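Local coordinates for ABC transporter periplasmic substrate-binding protein (Desulfovibrio alaskensis, PDB 5MY5) that probably captures tungstate in the periplasm with high selectivity and delivers it to an ABC transporter for uptake into the cell, at residues Met30-Ser35 with Ile78-Ala83. The protein carries 2 engineered substitutions. Sequence-based numbering, arbitrary orientation.
Sequences MATTTS and ILLVHA
Thr33 and His82 meet tip to tip where two neighbouring parallel strands, 30-33 and 78-81, run out at their C-terminal ends. The Thr33 hydroxyl OG1 lies at the edge of the imidazole, in the ring plane, 2.6 Å from His82 NE2, a short hydrogen bond in which either atom could be the donor. Thr33 chi1 of 69° sets OG1 between the backbone N and the carbonyl carbon, while its methyl CG2 lies beside the His82 ring, 3.4 Å from NE2, with Val81 CG1 as a more distant neighbour. Ser35, in the first turn of the helix that follows, brings OG obliquely to the same ring nitrogen, 3.1 Å from His82 NE2. Thr33 OG1 is also bonded to Thr36 OG1, and the far ring nitrogen, His82 ND1, makes a weak hydrogen bond to Asn222 OD1, so both ring nitrogens have a partner.

Farther back, Ala31 turns both its N and its O to strand 78-81: N donates to Ile78 O (3.0 Å) and O accepts from Leu80 N. Beyond this pair a side chain takes over from the backbone: Thr32 OG1, anti to its own N (chi1 -169°), donates to Leu80 O at 2.7 Å, 18° off the carbonyl plane. On the sheet face shared by Met30, Thr32, Ile78 and Leu80, the Met30 chain runs extended to SD, which lies against Leu80 CB, and the bend at chi3 sets CE there too, while Met30 CB rests 3.8 Å from Ile78 CG2; helix 239-250 packs on Met30 and Ile78. On the other face Ala31 CB meets Leu79 CD2, with helix 64-72 over both. Parallel strands leading at their C-terminal ends into helices 34-39 and 84-92 are characteristic of the alpha/beta lobe of a periplasmic binding protein, whose ligand cleft commonly lies at such strand ends.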
ATOM      1  N   MET A  30       4.885  -2.938  17.604  1.00 16.26           N
ATOM      2  CA  MET A  30       4.766  -3.212  16.155  1.00 15.80           C
ATOM      3  C   MET A  30       5.589  -2.195  15.386  1.00 16.53           C
ATOM      4  O   MET A  30       5.617  -1.073  15.715  1.00 18.96           O
ATOM      5  CB  MET A  30       3.323  -3.111  15.709  1.00 16.90           C
ATOM      6  CG  MET A  30       3.081  -2.996  14.222  1.00 18.15           C
ATOM      7  SD  MET A  30       1.329  -2.821  13.767  1.00 18.21           S
ATOM      8  CE  MET A  30       0.789  -4.427  14.121  1.00 19.74           C
ATOM      9  N   ALA A  31       6.158  -2.688  14.300  1.00 16.41           N
ATOM     10  CA  ALA A  31       6.650  -1.827  13.286  1.00 17.13           C
ATOM     11  C   ALA A  31       5.810  -1.958  12.080  1.00 16.87           C
ATOM     12  O   ALA A  31       5.503  -3.069  11.609  1.00 16.20           O
ATOM     13  CB  ALA A  31       8.081  -2.181  12.932  1.00 19.20           C
ATOM     14  N   THR A  32       5.431  -0.805  11.519  1.00 15.75           N
ATOM     15  CA  THR A  32       4.656  -0.753  10.259  1.00 15.24           C
ATOM     16  C   THR A  32       5.106   0.417   9.376  1.00 16.33           C
ATOM     17  O   THR A  32       6.136   0.998   9.694  1.00 18.64           O
ATOM     18  CB  THR A  32       3.187  -0.673  10.629  1.00 15.55           C
ATOM     19  OG1 THR A  32       2.329  -0.881   9.483  1.00 16.33           O
ATOM     20  CG2 THR A  32       2.771   0.667  11.245  1.00 17.16           C
ATOM     21  N   THR A  33       4.388   0.682   8.318  1.00 17.10           N
ATOM     22  CA  THR A  33       4.859   1.664   7.344  1.00 17.94           C
ATOM     23  C   THR A  33       4.150   2.984   7.454  1.00 17.51           C
ATOM     24  O   THR A  33       3.013   3.047   7.917  1.00 18.64           O
ATOM     25  CB  THR A  33       4.719   1.151   5.942  1.00 17.22           C
ATOM     26  OG1 THR A  33       3.339   1.046   5.527  1.00 18.06           O
ATOM     27  CG2 THR A  33       5.346  -0.264   5.833  1.00 21.87           C
ATOM     28  N   THR A  34       4.802   4.034   6.933  1.00 18.42           N
ATOM     29  CA  THR A  34       4.238   5.352   6.880  1.00 19.78           C
ATOM     30  C   THR A  34       2.926   5.357   6.126  1.00 17.94           C
ATOM     31  O   THR A  34       1.951   5.876   6.584  1.00 19.01           O
ATOM     32  CB  THR A  34       5.271   6.241   6.179  1.00 22.33           C
ATOM     33  OG1 THR A  34       6.497   6.170   6.911  1.00 25.38           O
ATOM     34  CG2 THR A  34       4.748   7.726   6.061  1.00 23.41           C
ATOM     35  N   SER A  35       2.841   4.648   5.012  1.00 18.72           N
ATOM     36  CA  SER A  35       1.624   4.627   4.263  1.00 20.16           C
ATOM     37  C   SER A  35       0.512   3.990   5.099  1.00 19.28           C
ATOM     38  O   SER A  35      -0.665   4.455   5.066  1.00 21.55           O
ATOM     39  CB  SER A  35       1.707   3.913   2.892  1.00 20.59           C
ATOM     40  OG  SER A  35       2.156   2.609   3.028  1.00 29.22           O
ATOM     41  N   ILE A  78       6.381  -7.615  16.255  1.00 15.81           N
ATOM     42  CA  ILE A  78       5.601  -7.965  15.028  1.00 15.06           C
ATOM     43  C   ILE A  78       5.752  -6.863  14.002  1.00 16.06           C
ATOM     44  O   ILE A  78       5.909  -5.707  14.332  1.00 15.14           O
ATOM     45  CB  ILE A  78       4.109  -8.175  15.428  1.00 15.02           C
ATOM     46  CG1 ILE A  78       3.380  -8.835  14.305  1.00 14.65           C
ATOM     47  CG2 ILE A  78       3.492  -6.899  15.906  1.00 15.31           C
ATOM     48  CD1 ILE A  78       1.984  -9.280  14.715  1.00 16.22           C
ATOM     49  N   LEU A  79       5.680  -7.289  12.759  1.00 14.84           N
ATOM     50  CA  LEU A  79       5.662  -6.391  11.632  1.00 15.12           C
ATOM     51  C   LEU A  79       4.241  -6.441  11.021  1.00 13.91           C
ATOM     52  O   LEU A  79       3.653  -7.496  10.875  1.00 16.27           O
ATOM     53  CB  LEU A  79       6.644  -6.871  10.526  1.00 15.68           C
ATOM     54  CG  LEU A  79       8.085  -6.980  10.895  1.00 20.92           C
ATOM     55  CD1 LEU A  79       8.939  -7.244   9.641  1.00 20.80           C
ATOM     56  CD2 LEU A  79       8.633  -5.855  11.699  1.00 20.03           C
ATOM     57  N   LEU A  80       3.859  -5.289  10.506  1.00 13.95           N
ATOM     58  CA  LEU A  80       2.639  -5.242   9.596  1.00 15.00           C
ATOM     59  C   LEU A  80       3.124  -4.453   8.408  1.00 15.66           C
ATOM     60  O   LEU A  80       3.260  -3.245   8.443  1.00 15.58           O
ATOM     61  CB  LEU A  80       1.447  -4.552  10.304  1.00 16.04           C
ATOM     62  CG  LEU A  80       0.189  -4.461   9.444  1.00 17.06           C
ATOM     63  CD1 LEU A  80      -0.372  -5.814   9.044  1.00 17.58           C
ATOM     64  CD2 LEU A  80      -0.843  -3.597  10.257  1.00 18.24           C
ATOM     65  N   VAL A  81       3.324  -5.159   7.290  1.00 14.08           N
ATOM     66  CA  VAL A  81       3.982  -4.520   6.133  1.00 15.72           C
ATOM     67  C   VAL A  81       3.346  -5.021   4.847  1.00 15.75           C
ATOM     68  O   VAL A  81       2.383  -5.804   4.899  1.00 15.32           O
ATOM     69  CB  VAL A  81       5.514  -4.756   6.109  1.00 17.25           C
ATOM     70  CG1 VAL A  81       6.182  -3.983   7.268  1.00 19.22           C
ATOM     71  CG2 VAL A  81       5.789  -6.206   6.243  1.00 19.10           C
ATOM     72  N   HIS A  82       3.834  -4.484   3.729  1.00 15.25           N
ATOM     73  CA  HIS A  82       3.179  -4.750   2.437  1.00 15.99           C
ATOM     74  C   HIS A  82       4.203  -4.784   1.320  1.00 18.45           C
ATOM     75  O   HIS A  82       4.153  -3.960   0.388  1.00 20.28           O
ATOM     76  CB  HIS A  82       2.076  -3.719   2.174  1.00 16.65           C
ATOM     77  CG  HIS A  82       2.483  -2.320   2.453  1.00 16.22           C
ATOM     78  ND1 HIS A  82       2.983  -1.491   1.491  1.00 19.22           N
ATOM     79  CD2 HIS A  82       2.489  -1.589   3.612  1.00 17.69           C
ATOM     80  CE1 HIS A  82       3.279  -0.309   2.025  1.00 21.11           C
ATOM     81  NE2 HIS A  82       2.995  -0.346   3.326  1.00 20.53           N
ATOM     82  N   ALA A  83       5.137  -5.699   1.489  1.00 17.42           N
ATOM     83  CA  ALA A  83       6.271  -5.859   0.566  1.00 17.80           C
ATOM     84  C   ALA A  83       6.726  -7.342   0.474  1.00 16.60           C
ATOM     85  O   ALA A  83       7.666  -7.782   1.114  1.00 18.22           O
ATOM     86  CB  ALA A  83       7.398  -4.946   1.004  1.00 20.42           C
TER